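Local structure of aminotransferase class I and II (Anaerococcus prevotii, 4EMY) at residues I102-T107 and A272-S277; L221-A226 and V253-S258. The protein probably acts as a pyridoxal 5'-phosphate-dependent aminotransferase, working as a homodimer that moves amino groups between amino acids and keto acids. One frame throughout, in Å; residues are numbered along the deposited sequence.

Interaction 1: I102-T107 and A272-S277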
ATOM      1  N   ILE A 102     -12.296  -7.034 -19.424  1.00 43.40           N
ATOM      2  CA  ILE A 102     -11.847  -7.312 -18.065  1.00 41.99           C
ATOM      3  C   ILE A 102     -10.386  -6.895 -17.871  1.00 41.81           C
ATOM      4  O   ILE A 102      -9.513  -7.242 -18.680  1.00 43.07           O
ATOM      5  CB  ILE A 102     -12.018  -8.812 -17.720  1.00 42.36           C
ATOM      6  CG1 ILE A 102     -13.491  -9.227 -17.814  1.00 42.71           C
ATOM      7  CG2 ILE A 102     -11.455  -9.135 -16.338  1.00 41.07           C
ATOM      8  CD1 ILE A 102     -13.700 -10.725 -17.881  1.00 43.79           C
ATOM      9  N   SER A 103     -10.129  -6.152 -16.793  1.00 40.45           N
ATOM     10  CA  SER A 103      -8.765  -5.779 -16.413  1.00 40.24           C
ATOM     11  C   SER A 103      -8.521  -5.898 -14.916  1.00 38.88           C
ATOM     12  O   SER A 103      -9.416  -5.666 -14.110  1.00 37.79           O
ATOM     13  CB  SER A 103      -8.435  -4.364 -16.882  1.00 40.50           C
ATOM     14  OG  SER A 103      -7.041  -4.134 -16.810  1.00 40.86           O
ATOM     15  N   ALA A 104      -7.290  -6.269 -14.566  1.00 39.16           N
ATOM     16  CA  ALA A 104      -6.864  -6.451 -13.183  1.00 38.18           C
ATOM     17  C   ALA A 104      -5.708  -5.510 -12.883  1.00 38.21           C
ATOM     18  O   ALA A 104      -4.832  -5.317 -13.722  1.00 39.23           O
ATOM     19  CB  ALA A 104      -6.449  -7.892 -12.959  1.00 38.76           C
ATOM     20  N   ILE A 105      -5.733  -4.906 -11.697  1.00 37.30           N
ATOM     21  CA  ILE A 105      -4.661  -4.021 -11.229  1.00 37.53           C
ATOM     22  C   ILE A 105      -4.216  -4.432  -9.829  1.00 37.13           C
ATOM     23  O   ILE A 105      -5.018  -4.423  -8.886  1.00 36.14           O
ATOM     24  CB  ILE A 105      -5.089  -2.533 -11.214  1.00 37.13           C
ATOM     25  CG1 ILE A 105      -5.085  -1.952 -12.626  1.00 38.13           C
ATOM     26  CG2 ILE A 105      -4.139  -1.696 -10.365  1.00 37.13           C
ATOM     27  CD1 ILE A 105      -6.413  -2.030 -13.335  1.00 38.03           C
ATOM     28  N   ALA A 106      -2.935  -4.785  -9.705  1.00 38.10           N
ATOM     29  CA  ALA A 106      -2.345  -5.174  -8.423  1.00 38.10           C
ATOM     30  C   ALA A 106      -2.599  -4.133  -7.339  1.00 37.45           C
ATOM     31  O   ALA A 106      -2.458  -2.933  -7.573  1.00 37.61           O
ATOM     32  CB  ALA A 106      -0.854  -5.425  -8.578  1.00 39.36           C
ATOM     33  N   THR A 107      -2.983  -4.610  -6.159  1.00 37.10           N
ATOM     34  CA  THR A 107      -3.271  -3.758  -5.006  1.00 36.74           C
ATOM     35  C   THR A 107      -2.634  -4.329  -3.731  1.00 37.26           C
ATOM     36  O   THR A 107      -2.350  -5.534  -3.661  1.00 37.66           O
ATOM     37  CB  THR A 107      -4.787  -3.639  -4.776  1.00 35.79           C
ATOM     38  OG1 THR A 107      -5.369  -4.948  -4.769  1.00 35.41           O
ATOM     39  CG2 THR A 107      -5.459  -2.748  -5.855  1.00 35.69           C
ATOM     40  N   ALA A 272      -5.777  -7.775  -5.960  1.00 36.32           N
ATOM     41  CA  ALA A 272      -6.074  -7.100  -7.219  1.00 36.59           C
ATOM     42  C   ALA A 272      -7.508  -6.585  -7.240  1.00 36.26           C
ATOM     43  O   ALA A 272      -8.397  -7.155  -6.606  1.00 35.91           O
ATOM     44  CB  ALA A 272      -5.833  -8.033  -8.397  1.00 37.47           C
ATOM     45  N   ALA A 273      -7.708  -5.493  -7.973  1.00 36.48           N
ATOM     46  CA  ALA A 273      -9.039  -4.993  -8.322  1.00 36.53           C
ATOM     47  C   ALA A 273      -9.345  -5.354  -9.771  1.00 37.43           C
ATOM     48  O   ALA A 273      -8.696  -4.858 -10.692  1.00 38.09           O
ATOM     49  CB  ALA A 273      -9.107  -3.494  -8.132  1.00 36.44           C
ATOM     50  N   VAL A 274     -10.329  -6.226  -9.958  1.00 37.52           N
ATOM     51  CA  VAL A 274     -10.730  -6.692 -11.279  1.00 38.52           C
ATOM     52  C   VAL A 274     -12.059  -6.051 -11.687  1.00 38.90           C
ATOM     53  O   VAL A 274     -13.073  -6.212 -11.007  1.00 38.45           O
ATOM     54  CB  VAL A 274     -10.855  -8.228 -11.310  1.00 38.72           C
ATOM     55  CG1 VAL A 274     -11.152  -8.710 -12.715  1.00 40.10           C
ATOM     56  CG2 VAL A 274      -9.577  -8.881 -10.803  1.00 38.37           C
ATOM     57  N   GLY A 275     -12.035  -5.314 -12.793  1.00 39.84           N
ATOM     58  CA  GLY A 275     -13.222  -4.649 -13.321  1.00 40.50           C
ATOM     59  C   GLY A 275     -13.859  -5.398 -14.479  1.00 41.78           C
ATOM     60  O   GLY A 275     -13.166  -6.052 -15.264  1.00 42.49           O
ATOM     61  N   ILE A 276     -15.186  -5.304 -14.573  1.00 42.17           N
ATOM     62  CA  ILE A 276     -15.951  -5.926 -15.651  1.00 43.57           C
ATOM     63  C   ILE A 276     -16.852  -4.878 -16.296  1.00 44.72           C
ATOM     64  O   ILE A 276     -17.643  -4.237 -15.611  1.00 44.27           O
ATOM     65  CB  ILE A 276     -16.876  -7.063 -15.135  1.00 43.21           C
ATOM     66  CG1 ILE A 276     -16.303  -7.780 -13.897  1.00 41.68           C
ATOM     67  CG2 ILE A 276     -17.240  -8.029 -16.259  1.00 44.65           C
ATOM     68  CD1 ILE A 276     -15.201  -8.777 -14.181  1.00 41.80           C
ATOM     69  N   SER A 277     -16.728  -4.702 -17.609  1.00 46.38           N
ATOM     70  CA  SER A 277     -17.613  -3.804 -18.356  1.00 47.87           C
ATOM     71  C   SER A 277     -17.855  -4.264 -19.783  1.00 49.97           C
ATOM     72  O   SER A 277     -17.030  -4.953 -20.378  1.00 50.43           O
ATOM     73  CB  SER A 277     -17.064  -2.378 -18.377  1.00 47.95           C
ATOM     74  OG  SER A 277     -17.973  -1.493 -19.011  1.00 49.41           O
TER
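With CG1 anti to its own carbonyl carbon (chi1 -61°), Ile102 has CG2 anti to the backbone N, and Val274, across the strand pair, sets CG1 anti to its N (chi1 -175°). The two branches meet at 3.7 Å from Ile102 CG2 to Val274 CG1, the side chains crossing obliquely. On the other flank of Ile102, CG1 lies 4.0 Å from Ile276 CD1, and here the two isoleucines run side by side, pointing the same way. Val274 uses its second methyl on Ala104, whose own small methyl fits against it, CG2 to CB 3.9 Å. Ala106 is small where Tyr84 of helix 82-93 comes down on this face, and Val88 and Leu92 of the same helix lie on Val274. The reverse face, formed by Ser103, Ile105 and Ala273, is covered by helix 280-297; there Ser103 OG bonds to Glu287, which gives a buried hydroxyl a polar mate.

Backbone bonds zip the antiparallel strands together at two hydrogen-bonded pairs. Ile105 and Ala273 exchange both bonds, with Ala273 N to Ile105 O at 3.0 Å and Ile105 N to Ala273 O at 3.1 Å. Ser103 and Gly275 are less even: Gly275 N reaches Ser103 O at 3.0 Å, while the return bond is weak. Beyond them Thr107 OG1 is hydrogen-bonded to Gly109 O, where helix 109-121 begins and Gly109 itself lines the pyridoxal phosphate pocket. An antiparallel strand, 271-277, inserted between strand 101-107 and an otherwise parallel sheet is the hallmark of the large domain of fold type I aminotransferases.

Interaction 2: L221-A226 and V253-S258. With PLP (pyridoxal-5'-phosphate), chain E.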
ATOM      1  N   LEU A 221     -21.131  -2.017  -8.533  1.00 38.24           N
ATOM      2  CA  LEU A 221     -21.163  -3.182  -7.662  1.00 37.25           C
ATOM      3  C   LEU A 221     -19.742  -3.600  -7.303  1.00 36.99           C
ATOM      4  O   LEU A 221     -18.951  -3.944  -8.183  1.00 37.27           O
ATOM      5  CB  LEU A 221     -21.895  -4.344  -8.339  1.00 37.20           C
ATOM      6  CG  LEU A 221     -22.069  -5.663  -7.572  1.00 36.76           C
ATOM      7  CD1 LEU A 221     -22.849  -5.479  -6.275  1.00 36.78           C
ATOM      8  CD2 LEU A 221     -22.742  -6.709  -8.447  1.00 37.45           C
ATOM      9  N   ILE A 222     -19.435  -3.550  -6.006  1.00 36.84           N
ATOM     10  CA  ILE A 222     -18.172  -4.034  -5.445  1.00 36.66           C
ATOM     11  C   ILE A 222     -18.395  -5.399  -4.790  1.00 35.89           C
ATOM     12  O   ILE A 222     -19.256  -5.544  -3.921  1.00 35.85           O
ATOM     13  CB  ILE A 222     -17.645  -3.091  -4.341  1.00 37.59           C
ATOM     14  CG1 ILE A 222     -17.880  -1.606  -4.686  1.00 38.87           C
ATOM     15  CG2 ILE A 222     -16.215  -3.467  -3.934  1.00 37.84           C
ATOM     16  CD1 ILE A 222     -16.762  -0.933  -5.440  1.00 40.15           C
ATOM     17  N   VAL A 223     -17.617  -6.399  -5.193  1.00 35.79           N
ATOM     18  CA  VAL A 223     -17.749  -7.725  -4.598  1.00 35.47           C
ATOM     19  C   VAL A 223     -16.446  -8.117  -3.925  1.00 35.58           C
ATOM     20  O   VAL A 223     -15.410  -8.217  -4.583  1.00 35.91           O
ATOM     21  CB  VAL A 223     -18.150  -8.801  -5.627  1.00 35.72           C
ATOM     22  CG1 VAL A 223     -18.726 -10.015  -4.917  1.00 35.78           C
ATOM     23  CG2 VAL A 223     -19.176  -8.258  -6.603  1.00 36.21           C
ATOM     24  N   ASP A 224     -16.504  -8.327  -2.612  1.00 35.84           N
ATOM     25  CA  ASP A 224     -15.325  -8.728  -1.839  1.00 36.28           C
ATOM     26  C   ASP A 224     -15.238 -10.246  -1.798  1.00 35.98           C
ATOM     27  O   ASP A 224     -15.957 -10.905  -1.042  1.00 36.16           O
ATOM     28  CB  ASP A 224     -15.381  -8.144  -0.421  1.00 37.41           C
ATOM     29  CG  ASP A 224     -14.048  -8.252   0.338  1.00 38.51           C
ATOM     30  OD1 ASP A 224     -13.140  -9.007  -0.073  1.00 38.47           O
ATOM     31  OD2 ASP A 224     -13.909  -7.570   1.374  1.00 40.13           O
ATOM     32  N   VAL A 225     -14.352 -10.797  -2.619  1.00 35.95           N
ATOM     33  CA  VAL A 225     -14.249 -12.242  -2.742  1.00 36.15           C
ATOM     34  C   VAL A 225     -12.954 -12.782  -2.135  1.00 36.52           C
ATOM     35  O   VAL A 225     -12.321 -13.685  -2.687  1.00 37.40           O
ATOM     36  CB  VAL A 225     -14.441 -12.700  -4.202  1.00 36.83           C
ATOM     37  CG1 VAL A 225     -15.815 -12.288  -4.702  1.00 36.71           C
ATOM     38  CG2 VAL A 225     -13.362 -12.125  -5.108  1.00 37.35           C
ATOM     39  N   ALA A 226     -12.567 -12.227  -0.989  1.00 36.27           N
ATOM     40  CA  ALA A 226     -11.371 -12.676  -0.284  1.00 36.71           C
ATOM     41  C   ALA A 226     -11.443 -14.149   0.149  1.00 36.97           C
ATOM     42  O   ALA A 226     -10.463 -14.882   0.037  1.00 37.69           O
ATOM     43  CB  ALA A 226     -11.108 -11.778   0.914  1.00 36.99           C
ATOM     44  N   VAL A 253     -18.680  -3.177 -12.443  1.00 41.93           N
ATOM     45  CA  VAL A 253     -18.425  -4.176 -11.410  1.00 40.65           C
ATOM     46  C   VAL A 253     -16.937  -4.191 -11.094  1.00 39.85           C
ATOM     47  O   VAL A 253     -16.118  -4.330 -11.997  1.00 40.43           O
ATOM     48  CB  VAL A 253     -18.896  -5.593 -11.837  1.00 40.97           C
ATOM     49  CG1 VAL A 253     -18.438  -6.647 -10.844  1.00 39.80           C
ATOM     50  CG2 VAL A 253     -20.409  -5.647 -11.957  1.00 41.64           C
ATOM     51  N   VAL A 254     -16.593  -4.018  -9.817  1.00 38.71           N
ATOM     52  CA  VAL A 254     -15.219  -4.214  -9.350  1.00 37.98           C
ATOM     53  C   VAL A 254     -15.183  -5.379  -8.368  1.00 37.22           C
ATOM     54  O   VAL A 254     -15.848  -5.353  -7.328  1.00 36.71           O
ATOM     55  CB  VAL A 254     -14.618  -2.959  -8.680  1.00 37.48           C
ATOM     56  CG1 VAL A 254     -13.143  -3.183  -8.367  1.00 36.90           C
ATOM     57  CG2 VAL A 254     -14.782  -1.735  -9.567  1.00 38.38           C
ATOM     58  N   VAL A 255     -14.413  -6.404  -8.714  1.00 37.32           N
ATOM     59  CA  VAL A 255     -14.263  -7.571  -7.859  1.00 36.81           C
ATOM     60  C   VAL A 255     -12.946  -7.431  -7.102  1.00 36.26           C
ATOM     61  O   VAL A 255     -11.897  -7.232  -7.711  1.00 36.55           O
ATOM     62  CB  VAL A 255     -14.346  -8.882  -8.680  1.00 37.44           C
ATOM     63  CG1 VAL A 255     -13.855 -10.078  -7.883  1.00 37.02           C
ATOM     64  CG2 VAL A 255     -15.776  -9.126  -9.138  1.00 37.99           C
ATOM     65  N   ALA A 256     -13.009  -7.501  -5.772  1.00 35.68           N
ATOM     66  CA  ALA A 256     -11.811  -7.364  -4.940  1.00 35.31           C
ATOM     67  C   ALA A 256     -11.168  -8.722  -4.641  1.00 35.43           C
ATOM     68  O   ALA A 256     -11.663  -9.491  -3.813  1.00 35.24           O
ATOM     69  CB  ALA A 256     -12.120  -6.602  -3.656  1.00 34.78           C
ATOM     70  N   PHE A 257     -10.061  -8.995  -5.325  1.00 35.91           N
ATOM     71  CA  PHE A 257      -9.339 -10.256  -5.197  1.00 36.40           C
ATOM     72  C   PHE A 257      -8.203 -10.174  -4.177  1.00 36.29           C
ATOM     73  O   PHE A 257      -7.564  -9.138  -4.041  1.00 36.12           O
ATOM     74  CB  PHE A 257      -8.799 -10.660  -6.569  1.00 37.18           C
ATOM     75  CG  PHE A 257      -7.743 -11.718  -6.521  1.00 37.63           C
ATOM     76  CD1 PHE A 257      -8.091 -13.061  -6.454  1.00 38.04           C
ATOM     77  CD2 PHE A 257      -6.395 -11.375  -6.544  1.00 37.77           C
ATOM     78  CE1 PHE A 257      -7.111 -14.040  -6.407  1.00 38.63           C
ATOM     79  CE2 PHE A 257      -5.411 -12.350  -6.493  1.00 38.32           C
ATOM     80  CZ  PHE A 257      -5.769 -13.684  -6.427  1.00 38.78           C
ATOM     81  N   SER A 258      -7.948 -11.265  -3.463  1.00 36.71           N
ATOM     82  CA  SER A 258      -6.853 -11.301  -2.486  1.00 37.00           C
ATOM     83  C   SER A 258      -6.102 -12.639  -2.424  1.00 37.93           C
ATOM     84  O   SER A 258      -6.701 -13.715  -2.514  1.00 38.28           O
ATOM     85  CB  SER A 258      -7.370 -10.951  -1.091  1.00 36.56           C
ATOM     86  OG  SER A 258      -6.305 -10.877  -0.160  1.00 36.88           O
TER
HETATM   87  N1  PLP E 501     -12.139  -8.331   2.983  1.00 28.10           N
HETATM   88  C2  PLP E 501     -12.730  -9.004   4.038  1.00 28.71           C
HETATM   89  C2A PLP E 501     -14.213  -9.226   4.054  1.00 27.05           C
HETATM   90  C3  PLP E 501     -11.955  -9.495   5.086  1.00 29.04           C
HETATM   91  O3  PLP E 501     -12.543 -10.157   6.121  1.00 28.37           O
HETATM   92  C4  PLP E 501     -10.589  -9.307   5.106  1.00 30.44           C
HETATM   93  C4A PLP E 501      -9.959  -9.156   6.464  1.00 33.98           C
HETATM   94  O4A PLP E 501      -9.401 -10.110   7.014  1.00 42.42           O
HETATM   95  C5  PLP E 501      -9.996  -8.635   4.037  1.00 29.95           C
HETATM   96  C6  PLP E 501     -10.773  -8.142   2.981  1.00 28.88           C
HETATM   97  C5A PLP E 501      -8.492  -8.413   4.060  1.00 29.45           C
HETATM   98  O4P PLP E 501      -7.899  -8.486   2.783  1.00 27.92           O
HETATM   99  P   PLP E 501      -6.332  -8.183   2.700  1.00 26.27           P
HETATM  100  O1P PLP E 501      -6.195  -6.688   2.595  1.00 25.46           O
HETATM  101  O2P PLP E 501      -5.774  -8.920   1.502  1.00 23.97           O
HETATM  102  O3P PLP E 501      -5.627  -8.645   3.951  1.00 26.40           O
HETATM  103  O   HOH W   1      -7.578 -14.831  -0.360  1.00 14.81           O
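Ala226 and Ser258 meet CB to CB at 4.3 Å where the two segments end, beside the bound pyridoxal phosphate. Ser258 OG, anti to its backbone N (chi1 -175°), donates to phosphate atom O2P at 2.6 Å and accepts from Ser260 N, a placement for which a short hydroxyl side chain is well suited. Asp224 attends to the other end of the cofactor: its OD2 lies 2.5 Å from the pyridine N1, as the aspartate does in class I aminotransferases generally. Tyr138 OH bonds to the same OD2, while OD1 takes a weak bond from Ala226 N; together they restrain the rotation of the carboxylate. An alanine in place of Asp224 would probably leave N1 without its acidic mate and the Tyr138 hydroxyl without this partner. The methyl of Ala226 lies against the face of the pyridine ring, CB 4.2 Å from both N1 and C6 of the cofactor, a place suited to a small side chain. One water donates to both Ala226 O and Ser258 O, bridging the two chain ends beyond the last direct backbone bond between them.

These groups sit at the C-terminal edge of parallel strands 218-224 and 251-258, where the central sheet of fold type I enzymes carries its cofactor. Behind them Val225 N still bonds to Ala256 O at 3.2 Å, and Val225 CG2 packs on Val255 CG1 at 3.5 Å, the two side chains crossing at about a right angle. Further back, Ala256 N to Val223 O at 2.8 Å is a nearly straight bond (170° at the hydrogen), and Val223 N and Val254 N continue the staggered parallel pattern. Beta-branched valines suit such buried, extended backbone, and Ala256 is small enough for helix 109-121, whose Ala113 and Ile114 press on it.

How the interactions relate
Interactions 1 and 2 have centres about 9 Å apart in one seven-stranded sheet and share a border: strand 271-277 of the first lies beside strand 251-258 of the second. Val274 O with Val255 N, and Ala272 O with Phe257 N, are probable hydrogen bonds joining them, so four adjacent strands run in the order 101-107, 271-277, 251-258, 218-224. Both segments of interaction 2 come between the two segments of interaction 1 in the sequence. Interaction 1 therefore ties an early strand onto later ones at the sheet's edge within this chain, while interaction 2 lies further in and touches the cofactor, which Tyr75 of the second subunit also contacts.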